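Kojibiose phosphorylase (Gut metagenome, PDB 6W0P) is a glycoside hydrolase family 65 protein, which combines an N-terminal beta-sandwich domain with a central helical-barrel catalytic domain and a small C-terminal beta domain. Local coordinates at residues Gln290-Phe293 with Asn294-Gln298; Ser309-Gln312 with Gly313-Cys317; Leu357-Tyr360 with Leu361-Gln365; Ala648-Leu651 with Asp652-Tyr656. All coordinates share one frame; numbering follows the deposited sequence.

Interaction 1. Residues Gln290-Phe293 with Asn294-Gln298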
loop_
_atom_site.group_PDB
_atom_site.type_symbol
_atom_site.label_atom_id
_atom_site.label_comp_id
_atom_site.label_asym_id
_atom_site.label_seq_id
_atom_site.Cartn_x
_atom_site.Cartn_y
_atom_site.Cartn_z
ATOM N N GLN A 290 -36.153 -5.050 32.353
ATOM C CA GLN A 290 -37.296 -4.305 31.781
ATOM C C GLN A 290 -37.359 -2.918 32.433
ATOM O O GLN A 290 -37.662 -1.970 31.712
ATOM C CB GLN A 290 -38.599 -5.091 31.938
ATOM C CG GLN A 290 -39.819 -4.391 31.354
ATOM C CD GLN A 290 -40.695 -5.374 30.620
ATOM O OE1 GLN A 290 -40.401 -6.578 30.559
ATOM N NE2 GLN A 290 -41.779 -4.863 30.060
ATOM N N LYS A 291 -37.084 -2.814 33.738
ATOM C CA LYS A 291 -37.065 -1.532 34.493
ATOM C C LYS A 291 -36.028 -0.602 33.846
ATOM O O LYS A 291 -36.336 0.576 33.653
ATOM C CB LYS A 291 -36.770 -1.777 35.975
ATOM C CG LYS A 291 -37.421 -0.800 36.946
ATOM C CD LYS A 291 -36.665 -0.712 38.255
ATOM C CE LYS A 291 -35.422 0.159 38.170
ATOM N NZ LYS A 291 -35.670 1.520 38.719
ATOM N N PHE A 292 -34.851 -1.125 33.482
ATOM C CA PHE A 292 -33.796 -0.361 32.763
ATOM C C PHE A 292 -34.290 0.088 31.381
ATOM O O PHE A 292 -34.110 1.263 31.059
ATOM C CB PHE A 292 -32.536 -1.201 32.612
ATOM C CG PHE A 292 -31.464 -0.571 31.764
ATOM C CD1 PHE A 292 -31.526 -0.638 30.378
ATOM C CD2 PHE A 292 -30.381 0.056 32.355
ATOM C CE1 PHE A 292 -30.517 -0.089 29.605
ATOM C CE2 PHE A 292 -29.374 0.600 31.574
ATOM C CZ PHE A 292 -29.440 0.520 30.202
ATOM N N PHE A 293 -34.887 -0.797 30.572
ATOM C CA PHE A 293 -35.345 -0.427 29.207
ATOM C C PHE A 293 -36.541 0.541 29.270
ATOM O O PHE A 293 -36.638 1.407 28.358
ATOM C CB PHE A 293 -35.645 -1.669 28.371
ATOM C CG PHE A 293 -34.408 -2.325 27.823
ATOM C CD1 PHE A 293 -33.724 -1.745 26.767
ATOM C CD2 PHE A 293 -33.937 -3.512 28.362
ATOM C CE1 PHE A 293 -32.592 -2.348 26.246
ATOM C CE2 PHE A 293 -32.800 -4.103 27.858
ATOM C CZ PHE A 293 -32.120 -3.512 26.815
ATOM N N ASN A 294 -37.451 0.389 30.240
ATOM C CA ASN A 294 -38.639 1.269 30.377
ATOM C C ASN A 294 -38.153 2.720 30.508
ATOM O O ASN A 294 -38.697 3.583 29.839
ATOM C CB ASN A 294 -39.524 0.932 31.576
ATOM C CG ASN A 294 -40.339 -0.334 31.411
ATOM O OD1 ASN A 294 -40.502 -0.857 30.307
ATOM N ND2 ASN A 294 -40.844 -0.846 32.520
ATOM N N HIS A 295 -37.150 2.958 31.354
ATOM C CA HIS A 295 -36.521 4.289 31.556
ATOM C C HIS A 295 -36.046 4.832 30.199
ATOM O O HIS A 295 -36.412 5.978 29.879
ATOM C CB HIS A 295 -35.415 4.189 32.615
ATOM C CG HIS A 295 -34.596 5.424 32.740
ATOM N ND1 HIS A 295 -34.978 6.488 33.549
ATOM C CD2 HIS A 295 -33.438 5.781 32.145
ATOM C CE1 HIS A 295 -34.060 7.434 33.471
ATOM N NE2 HIS A 295 -33.116 7.030 32.603
ATOM N N PHE A 296 -35.288 4.043 29.417
ATOM C CA PHE A 296 -34.699 4.508 28.133
ATOM C C PHE A 296 -35.815 4.702 27.102
ATOM O O PHE A 296 -35.655 5.657 26.319
ATOM C CB PHE A 296 -33.511 3.648 27.679
ATOM C CG PHE A 296 -32.250 3.988 28.450
ATOM C CD1 PHE A 296 -31.833 3.214 29.529
ATOM C CD2 PHE A 296 -31.534 5.149 28.167
ATOM C CE1 PHE A 296 -30.715 3.568 30.268
ATOM C CE2 PHE A 296 -30.425 5.507 28.913
ATOM C CZ PHE A 296 -30.018 4.718 29.965
ATOM N N TYR A 297 -36.908 3.920 27.134
ATOM C CA TYR A 297 -38.007 4.074 26.150
ATOM C C TYR A 297 -38.829 5.327 26.524
ATOM O O TYR A 297 -39.292 6.017 25.588
ATOM C CB TYR A 297 -38.812 2.781 25.954
ATOM C CG TYR A 297 -38.102 1.719 25.136
ATOM C CD1 TYR A 297 -37.839 0.469 25.674
ATOM C CD2 TYR A 297 -37.643 1.954 23.839
ATOM C CE1 TYR A 297 -37.177 -0.510 24.950
ATOM C CE2 TYR A 297 -36.983 0.985 23.098
ATOM C CZ TYR A 297 -36.758 -0.258 23.656
ATOM O OH TYR A 297 -36.112 -1.237 22.974
ATOM N N GLN A 298 -38.952 5.649 27.820
ATOM C CA GLN A 298 -39.651 6.862 28.320
ATOM C C GLN A 298 -38.898 8.112 27.835
ATOM O O GLN A 298 -39.560 9.162 27.644
ATOM C CB GLN A 298 -39.741 6.898 29.851
ATOM C CG GLN A 298 -40.825 6.009 30.435
ATOM C CD GLN A 298 -42.196 6.270 29.854
ATOM O OE1 GLN A 298 -42.593 7.425 29.641
ATOM N NE2 GLN A 298 -42.940 5.194 29.605
#
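Tyr-297 stands one helical turn beyond Phe-293, and its N gives Phe-293 O a hydrogen bond of 2.8 Å. The tyrosine ring flanks the same carbonyl, with CD1 3.1 Å from Phe-293 O. Farther out the two side chains run alongside each other, CE1 of Tyr-297 meeting CB of Phe-293 at 3.9 Å. Tyrosine suits a place that is apolar along its length and polar at its end, for its hydroxyl is satisfied by Leu-119 O while the ring packs on Phe-319.

On the exposed side, Asn-294 N donates to Gln-290 O over 2.8 Å. The two carboxamides make no bond to each other; Asn-294 merely lies near CG of Gln-290, with the amide planes 77° apart. The two intervening backbone bonds are weak: His-295 N to Lys-291 O and Phe-296 N to Phe-292 O both span 3.4 Å. His-295 NE2 finds a weak partner in Lys-299 NZ.

Phe-296 CE1 lies over one face of the Phe-292 ring, 3.3 Å from Phe-292 CZ and toward the rim, with the planes at 43°. Phe-292 gets there because its CG is anti to the backbone N (chi1 174°), whereas Phe-296 turns its CG beside its own N. Such i to i+4 pairing is that of an amphipathic alpha-helix, here helix 282-300, in the helical linker between the N-terminal sandwich and the catalytic barrel of family 65 enzymes.

Interaction 2. Residues Ser309-Gln312 with Gly313-Cys317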
loop_
_atom_site.group_PDB
_atom_site.type_symbol
_atom_site.label_atom_id
_atom_site.label_comp_id
_atom_site.label_asym_id
_atom_site.label_seq_id
_atom_site.Cartn_x
_atom_site.Cartn_y
_atom_site.Cartn_z
ATOM N N SER A 309 -43.483 -2.237 9.733
ATOM C CA SER A 309 -42.091 -2.536 9.328
ATOM C C SER A 309 -41.155 -1.449 9.882
ATOM O O SER A 309 -40.095 -1.785 10.472
ATOM C CB SER A 309 -42.002 -2.649 7.849
ATOM O OG SER A 309 -40.629 -2.643 7.462
ATOM N N ASP A 310 -41.541 -0.181 9.768
ATOM C CA ASP A 310 -40.699 0.941 10.260
ATOM C C ASP A 310 -40.822 1.012 11.784
ATOM O O ASP A 310 -39.853 1.369 12.437
ATOM C CB ASP A 310 -41.040 2.251 9.553
ATOM C CG ASP A 310 -40.368 2.420 8.203
ATOM O OD1 ASP A 310 -39.307 1.809 7.999
ATOM O OD2 ASP A 310 -40.885 3.205 7.395
ATOM N N GLN A 311 -41.989 0.711 12.335
ATOM C CA GLN A 311 -42.172 0.765 13.806
ATOM C C GLN A 311 -41.226 -0.266 14.434
ATOM O O GLN A 311 -40.549 0.077 15.412
ATOM C CB GLN A 311 -43.632 0.541 14.216
ATOM C CG GLN A 311 -43.800 0.463 15.726
ATOM C CD GLN A 311 -43.483 1.766 16.419
ATOM O OE1 GLN A 311 -44.389 2.560 16.670
ATOM N NE2 GLN A 311 -42.212 2.011 16.717
ATOM N N GLN A 312 -41.186 -1.488 13.896
ATOM C CA GLN A 312 -40.270 -2.543 14.396
ATOM C C GLN A 312 -38.838 -2.064 14.200
ATOM O O GLN A 312 -38.062 -2.155 15.152
ATOM C CB GLN A 312 -40.466 -3.885 13.690
ATOM C CG GLN A 312 -39.501 -4.969 14.163
ATOM C CD GLN A 312 -39.788 -6.275 13.455
ATOM O OE1 GLN A 312 -39.911 -6.307 12.227
ATOM N NE2 GLN A 312 -39.935 -7.358 14.222
ATOM N N GLY A 313 -38.497 -1.595 13.005
ATOM C CA GLY A 313 -37.123 -1.171 12.678
ATOM C C GLY A 313 -36.634 -0.115 13.644
ATOM O O GLY A 313 -35.567 -0.343 14.315
ATOM N N ILE A 314 -37.343 1.011 13.750
ATOM C CA ILE A 314 -36.834 2.123 14.601
ATOM C C ILE A 314 -36.646 1.629 16.047
ATOM O O ILE A 314 -35.673 2.052 16.702
ATOM C CB ILE A 314 -37.710 3.385 14.543
ATOM C CG1 ILE A 314 -36.969 4.556 15.176
ATOM C CG2 ILE A 314 -39.080 3.190 15.183
ATOM C CD1 ILE A 314 -35.584 4.762 14.629
ATOM N N ARG A 315 -37.549 0.800 16.555
ATOM C CA ARG A 315 -37.455 0.366 17.967
ATOM C C ARG A 315 -36.290 -0.621 18.083
ATOM O O ARG A 315 -35.538 -0.553 19.068
ATOM C CB ARG A 315 -38.804 -0.159 18.460
ATOM C CG ARG A 315 -38.853 -0.180 19.977
ATOM C CD ARG A 315 -40.221 -0.545 20.484
ATOM N NE ARG A 315 -41.084 0.615 20.561
ATOM C CZ ARG A 315 -42.274 0.744 19.988
ATOM N NH1 ARG A 315 -42.774 -0.217 19.214
ATOM N NH2 ARG A 315 -42.949 1.865 20.189
ATOM N N TYR A 316 -36.068 -1.428 17.047
ATOM C CA TYR A 316 -34.883 -2.308 17.011
ATOM C C TYR A 316 -33.629 -1.426 17.094
ATOM O O TYR A 316 -32.713 -1.745 17.902
ATOM C CB TYR A 316 -34.904 -3.228 15.781
ATOM C CG TYR A 316 -33.665 -4.073 15.677
ATOM C CD1 TYR A 316 -33.480 -5.182 16.487
ATOM C CD2 TYR A 316 -32.642 -3.720 14.823
ATOM C CE1 TYR A 316 -32.321 -5.935 16.422
ATOM C CE2 TYR A 316 -31.490 -4.475 14.725
ATOM C CZ TYR A 316 -31.319 -5.580 15.538
ATOM O OH TYR A 316 -30.158 -6.284 15.456
ATOM N N CYS A 317 -33.552 -0.386 16.247
ATOM C CA CYS A 317 -32.395 0.558 16.180
ATOM C C CYS A 317 -32.168 1.220 17.549
ATOM O O CYS A 317 -31.028 1.208 18.033
ATOM C CB CYS A 317 -32.592 1.632 15.110
ATOM S SG CYS A 317 -32.537 0.984 13.418
HETATM O O HOH W 1 -45.499 0.646 19.074
#
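The amide of Gln-311 lies over one face of the Arg-315 guanidinium, with the two planes only 18° apart. Its NE2 comes within 3.4 Å of Arg-315 NH1, but both are donors and no bond joins them. A sharp bend at chi3 folds the arginine back over the glutamine. This is the less closely packed side of the turn, buried but with one water between the groups: water 1 accepts from Arg-315 NH1 at 2.9 Å and donates weakly to Gln-311 OE1. Even the backbone bond from Arg-315 N to Gln-311 O is stretched to 3.3 Å.

Elsewhere the helix is packed tightly. Ile-314 N points at Asp-310 O almost straight (2.9 Å, 176°), while its CG2 sits 3.4 Å from both Asp-310 O and Gln-311 O, a branched side chain shielding the backbone. Tyr-316 N meets Gln-312 O at 2.8 Å. Gly-313, bonded through its N to Ser-309 O, has no side chain, and Thr-649 packs directly against its backbone.

With Gln-311 bonded to Ile-304 N and Ile-302 O, and Arg-315 to Asp-301 and Pro-13 O, the two flat groups meet by face contact and give most of their polar atoms to partners outside the turn; the Asp-301 salt bridge would probably offset the buried positive charge.

Interaction 3. Residues Leu357-Tyr360 with Leu361-Gln365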
loop_
_atom_site.group_PDB
_atom_site.type_symbol
_atom_site.label_atom_id
_atom_site.label_comp_id
_atom_site.label_asym_id
_atom_site.label_seq_id
_atom_site.Cartn_x
_atom_site.Cartn_y
_atom_site.Cartn_z
ATOM N N LEU A 357 -23.019 10.399 18.299
ATOM C CA LEU A 357 -23.116 11.176 19.565
ATOM C C LEU A 357 -24.521 11.745 19.748
ATOM O O LEU A 357 -25.057 11.685 20.850
ATOM C CB LEU A 357 -22.064 12.286 19.569
ATOM C CG LEU A 357 -21.987 13.115 20.842
ATOM C CD1 LEU A 357 -21.701 12.230 22.031
ATOM C CD2 LEU A 357 -20.931 14.188 20.709
ATOM N N PRO A 358 -25.151 12.381 18.734
ATOM C CA PRO A 358 -26.381 13.139 18.969
ATOM C C PRO A 358 -27.514 12.367 19.660
ATOM O O PRO A 358 -28.195 12.918 20.488
ATOM C CB PRO A 358 -26.796 13.514 17.546
ATOM C CG PRO A 358 -25.486 13.647 16.819
ATOM C CD PRO A 358 -24.696 12.475 17.336
ATOM N N PHE A 359 -27.697 11.092 19.335
ATOM C CA PHE A 359 -28.710 10.268 20.042
ATOM C C PHE A 359 -28.441 10.364 21.557
ATOM O O PHE A 359 -29.396 10.533 22.345
ATOM C CB PHE A 359 -28.710 8.820 19.550
ATOM C CG PHE A 359 -29.569 7.927 20.402
ATOM C CD1 PHE A 359 -30.940 7.871 20.209
ATOM C CD2 PHE A 359 -29.017 7.177 21.425
ATOM C CE1 PHE A 359 -31.738 7.083 21.026
ATOM C CE2 PHE A 359 -29.811 6.368 22.228
ATOM C CZ PHE A 359 -31.168 6.326 22.025
ATOM N N TYR A 360 -27.178 10.242 21.972
ATOM C CA TYR A 360 -26.800 10.212 23.417
ATOM C C TYR A 360 -26.955 11.609 24.037
ATOM O O TYR A 360 -27.355 11.684 25.195
ATOM C CB TYR A 360 -25.419 9.576 23.625
ATOM C CG TYR A 360 -25.370 8.155 23.118
ATOM C CD1 TYR A 360 -25.923 7.108 23.842
ATOM C CD2 TYR A 360 -24.773 7.855 21.900
ATOM C CE1 TYR A 360 -25.904 5.807 23.360
ATOM C CE2 TYR A 360 -24.752 6.563 21.401
ATOM C CZ TYR A 360 -25.319 5.531 22.133
ATOM O OH TYR A 360 -25.293 4.253 21.629
ATOM N N LEU A 361 -26.661 12.671 23.286
ATOM C CA LEU A 361 -26.757 14.078 23.750
ATOM C C LEU A 361 -28.191 14.376 24.193
ATOM O O LEU A 361 -28.350 15.123 25.146
ATOM C CB LEU A 361 -26.322 15.026 22.633
ATOM C CG LEU A 361 -24.816 15.159 22.440
ATOM C CD1 LEU A 361 -24.507 15.910 21.156
ATOM C CD2 LEU A 361 -24.140 15.823 23.636
ATOM N N TYR A 362 -29.188 13.782 23.530
ATOM C CA TYR A 362 -30.627 14.080 23.738
ATOM C C TYR A 362 -31.303 13.032 24.625
ATOM O O TYR A 362 -32.495 13.209 24.892
ATOM C CB TYR A 362 -31.321 14.230 22.384
ATOM C CG TYR A 362 -31.006 15.526 21.694
ATOM C CD1 TYR A 362 -31.607 16.708 22.096
ATOM C CD2 TYR A 362 -30.088 15.577 20.654
ATOM C CE1 TYR A 362 -31.312 17.900 21.464
ATOM C CE2 TYR A 362 -29.790 16.761 20.004
ATOM C CZ TYR A 362 -30.395 17.932 20.427
ATOM O OH TYR A 362 -30.088 19.117 19.824
ATOM N N SER A 363 -30.585 12.014 25.101
ATOM C CA SER A 363 -31.144 10.930 25.955
ATOM C C SER A 363 -30.344 10.724 27.239
ATOM O O SER A 363 -30.957 10.308 28.202
ATOM C CB SER A 363 -31.278 9.617 25.219
ATOM O OG SER A 363 -30.016 9.088 24.845
ATOM N N ASN A 364 -29.033 10.930 27.267
ATOM C CA ASN A 364 -28.206 10.420 28.394
ATOM C C ASN A 364 -26.897 11.202 28.462
ATOM O O ASN A 364 -25.928 10.818 27.775
ATOM C CB ASN A 364 -27.983 8.918 28.229
ATOM C CG ASN A 364 -27.244 8.255 29.369
ATOM O OD1 ASN A 364 -26.800 8.931 30.298
ATOM N ND2 ASN A 364 -27.095 6.927 29.278
ATOM N N GLN A 365 -26.852 12.239 29.293
ATOM C CA GLN A 365 -25.668 13.129 29.363
ATOM C C GLN A 365 -24.401 12.338 29.706
ATOM O O GLN A 365 -23.318 12.677 29.184
ATOM C CB GLN A 365 -25.838 14.217 30.412
ATOM C CG GLN A 365 -24.705 15.224 30.347
ATOM C CD GLN A 365 -24.876 16.301 31.377
ATOM O OE1 GLN A 365 -25.935 16.412 31.991
ATOM N NE2 GLN A 365 -23.827 17.080 31.572
#
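Leu-361 closes the last regular turn over Leu-357, and what follows is a tight corner between two helices of the catalytic barrel, 351-361 and 365-376. Its N donates to Leu-357 O at 3.1 Å, and its CD1 lies 3.8 Å from CG of Leu-357, the two branched side chains crossing at a slant against helix 418-434. The helix is kinked a little earlier, where the N of Pro-358, which carries no hydrogen, and the N of Phe-359 make no bond to the turn before.

At Tyr-362 the bonding weakens: its N is shared between Pro-358 O and Phe-359 O, weakly to both. Its ring comes edge-on to the first of these, CD2 lying 3.3 Å from Pro-358 O. The side chain also touches Trp-673 and Tyr-678.

Ser-363 suits the corner because a short hydroxyl can fold back onto the helix. With chi1 at 65°, OG sits between backbone N and carbonyl carbon and donates to Phe-359 O over 3.0 Å, from 35° above the carbonyl plane. Ser-363 OG also hangs over one face of the Phe-359 ring, toward its rim. Ser-363 N turns to Tyr-360 O, 3.2 Å away and well above that carbonyl's plane.

Asn-364 adds a second and shorter bond to this acceptor, its N lying 2.8 Å from Tyr-360 O, so two successive amides grip one carbonyl at the helix end. Asn-364 is the N-cap residue of the next helix, its OD1 taking a weak bond from Ala-367 N, a role its short side-chain carbonyl suits. Gln-365 opens that helix, with NE2 hydrogen-bonded to the hydroxyl of Tyr-430.

Interaction 4. Residues Ala648-Leu651 with Asp652-Tyr656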
loop_
_atom_site.group_PDB
_atom_site.type_symbol
_atom_site.label_atom_id
_atom_site.label_comp_id
_atom_site.label_asym_id
_atom_site.label_seq_id
_atom_site.Cartn_x
_atom_site.Cartn_y
_atom_site.Cartn_z
ATOM N N ALA A 648 -34.057 2.941 5.937
ATOM C CA ALA A 648 -33.156 3.387 7.024
ATOM C C ALA A 648 -33.312 2.513 8.284
ATOM O O ALA A 648 -32.296 2.262 8.900
ATOM C CB ALA A 648 -33.423 4.836 7.351
ATOM N N THR A 649 -34.529 2.084 8.656
ATOM C CA THR A 649 -34.786 1.314 9.903
ATOM C C THR A 649 -34.553 -0.188 9.700
ATOM O O THR A 649 -34.594 -0.906 10.747
ATOM C CB THR A 649 -36.193 1.529 10.464
ATOM O OG1 THR A 649 -37.143 0.828 9.657
ATOM C CG2 THR A 649 -36.570 2.994 10.550
ATOM N N ARG A 650 -34.307 -0.639 8.453
ATOM C CA ARG A 650 -34.329 -2.074 8.050
ATOM C C ARG A 650 -32.962 -2.564 7.541
ATOM O O ARG A 650 -32.884 -3.730 7.121
ATOM C CB ARG A 650 -35.367 -2.300 6.938
ATOM C CG ARG A 650 -36.775 -1.829 7.273
ATOM C CD ARG A 650 -37.343 -2.515 8.505
ATOM N NE ARG A 650 -37.348 -3.962 8.348
ATOM C CZ ARG A 650 -37.991 -4.797 9.142
ATOM N NH1 ARG A 650 -38.713 -4.331 10.154
ATOM N NH2 ARG A 650 -37.908 -6.105 8.908
ATOM N N LEU A 651 -31.916 -1.746 7.542
ATOM C CA LEU A 651 -30.681 -2.137 6.834
ATOM C C LEU A 651 -30.184 -3.481 7.374
ATOM O O LEU A 651 -29.865 -4.360 6.536
ATOM C CB LEU A 651 -29.612 -1.050 6.953
ATOM C CG LEU A 651 -28.404 -1.269 6.038
ATOM C CD1 LEU A 651 -27.969 0.035 5.401
ATOM C CD2 LEU A 651 -27.234 -1.877 6.802
ATOM N N ASP A 652 -30.123 -3.660 8.703
ATOM C CA ASP A 652 -29.690 -4.952 9.322
ATOM C C ASP A 652 -30.828 -5.997 9.314
ATOM O O ASP A 652 -30.576 -7.161 8.906
ATOM C CB ASP A 652 -29.110 -4.710 10.713
ATOM C CG ASP A 652 -27.771 -4.012 10.602
ATOM O OD1 ASP A 652 -26.897 -4.533 9.857
ATOM O OD2 ASP A 652 -27.621 -2.948 11.197
ATOM N N LEU A 653 -32.045 -5.656 9.752
ATOM C CA LEU A 653 -33.113 -6.696 9.869
ATOM C C LEU A 653 -33.299 -7.423 8.530
ATOM O O LEU A 653 -33.483 -8.658 8.540
ATOM C CB LEU A 653 -34.416 -6.055 10.333
ATOM C CG LEU A 653 -34.423 -5.550 11.770
ATOM C CD1 LEU A 653 -35.689 -4.794 12.039
ATOM C CD2 LEU A 653 -34.293 -6.684 12.773
ATOM N N ASP A 654 -33.294 -6.687 7.418
ATOM C CA ASP A 654 -33.534 -7.269 6.075
ATOM C C ASP A 654 -32.220 -7.295 5.273
ATOM O O ASP A 654 -32.316 -7.536 4.039
ATOM C CB ASP A 654 -34.661 -6.509 5.350
ATOM C CG ASP A 654 -35.958 -6.367 6.141
ATOM O OD1 ASP A 654 -36.325 -7.307 6.876
ATOM O OD2 ASP A 654 -36.599 -5.310 6.023
ATOM N N ASP A 655 -31.069 -7.005 5.893
ATOM C CA ASP A 655 -29.706 -7.294 5.343
ATOM C C ASP A 655 -29.521 -6.669 3.943
ATOM O O ASP A 655 -29.098 -7.406 3.005
ATOM C CB ASP A 655 -29.479 -8.819 5.308
ATOM C CG ASP A 655 -28.045 -9.314 5.103
ATOM O OD1 ASP A 655 -27.076 -8.490 5.174
ATOM O OD2 ASP A 655 -27.884 -10.549 4.884
ATOM N N TYR A 656 -29.808 -5.371 3.762
ATOM C CA TYR A 656 -29.704 -4.680 2.447
ATOM C C TYR A 656 -28.255 -4.669 1.912
ATOM O O TYR A 656 -28.104 -4.642 0.650
ATOM C CB TYR A 656 -30.268 -3.253 2.517
ATOM C CG TYR A 656 -31.776 -3.157 2.423
ATOM C CD1 TYR A 656 -32.592 -3.409 3.517
ATOM C CD2 TYR A 656 -32.392 -2.779 1.242
ATOM C CE1 TYR A 656 -33.973 -3.277 3.435
ATOM C CE2 TYR A 656 -33.769 -2.653 1.138
ATOM C CZ TYR A 656 -34.562 -2.899 2.241
ATOM O OH TYR A 656 -35.915 -2.808 2.135
HETATM O O HOH W 2 -32.563 -2.764 10.933
HETATM O O HOH W 3 -27.174 -5.218 5.665
#
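Asp-654 OD1 is gripped by two arginines: Arg-650 NH2 at 2.8 Å and nearly straight (171°), and Arg-7 NE in a second salt bridge. Asp-654 OD2 takes Arg-650 NE, also at 2.8 Å, but from 44° above the carboxylate plane. The Arg-650 guanidinium thus holds the acid side-on, one nitrogen to each oxygen, which fixes its rotation. Bends at chi2 and chi3 curl Arg-650 round to meet the acid. Leu-653 lays CD1 over one face of the Arg-650 guanidinium, 3.6 Å from Arg-650 NH1, an apolar cover on that side of the ion pair.

In the backbone, Asp-654 N donates to Arg-650 O over 3.0 Å. Residues Asp-652 to Asp-655 form a type I beta turn in the long loop between helices 638-645 and 666-680 of the catalytic domain. The Asp-652 carboxylate is engaged outside the turn, OD1 hydrogen-bonded to His-665 ND1 and Thr-660 OG1.

Past the turn, Tyr-656 N returns to Leu-651 O at 3.0 Å; water 3 donates to the same oxygen. The Tyr-656 ring presents its edge to Arg-650 O, 3.6 Å from Tyr-656 CD1, and stacks on Phe-647. Water 2 joins the segments elsewhere, donating to Thr-649 O at 2.8 Å and accepting from Leu-653 N.

Interaction 1 is the surface contact of the set; interactions 2, 3 and 4 are buried. The first two are helical turns on successive helices, 282-300 and 308-324, which touch where Tyr-297 packs against Arg-315. Interaction 3 ends one helix and starts another, and meets interaction 1 through Phe-296 and Asn-364. Interaction 4 is a loop lying close on interaction 2, centres about 10 Å apart: Thr-649 OG1 bonds to Asp-310 OD1, and Arg-650 NH1 to Ser-309 O. Chemistry follows place: aromatic rings in the linker helix, buried amide and guanidinium groups in interaction 2, carbonyls re-bonded at a helix end in interaction 3, and an ion pair in interaction 4, which like interaction 2 also uses bridging water.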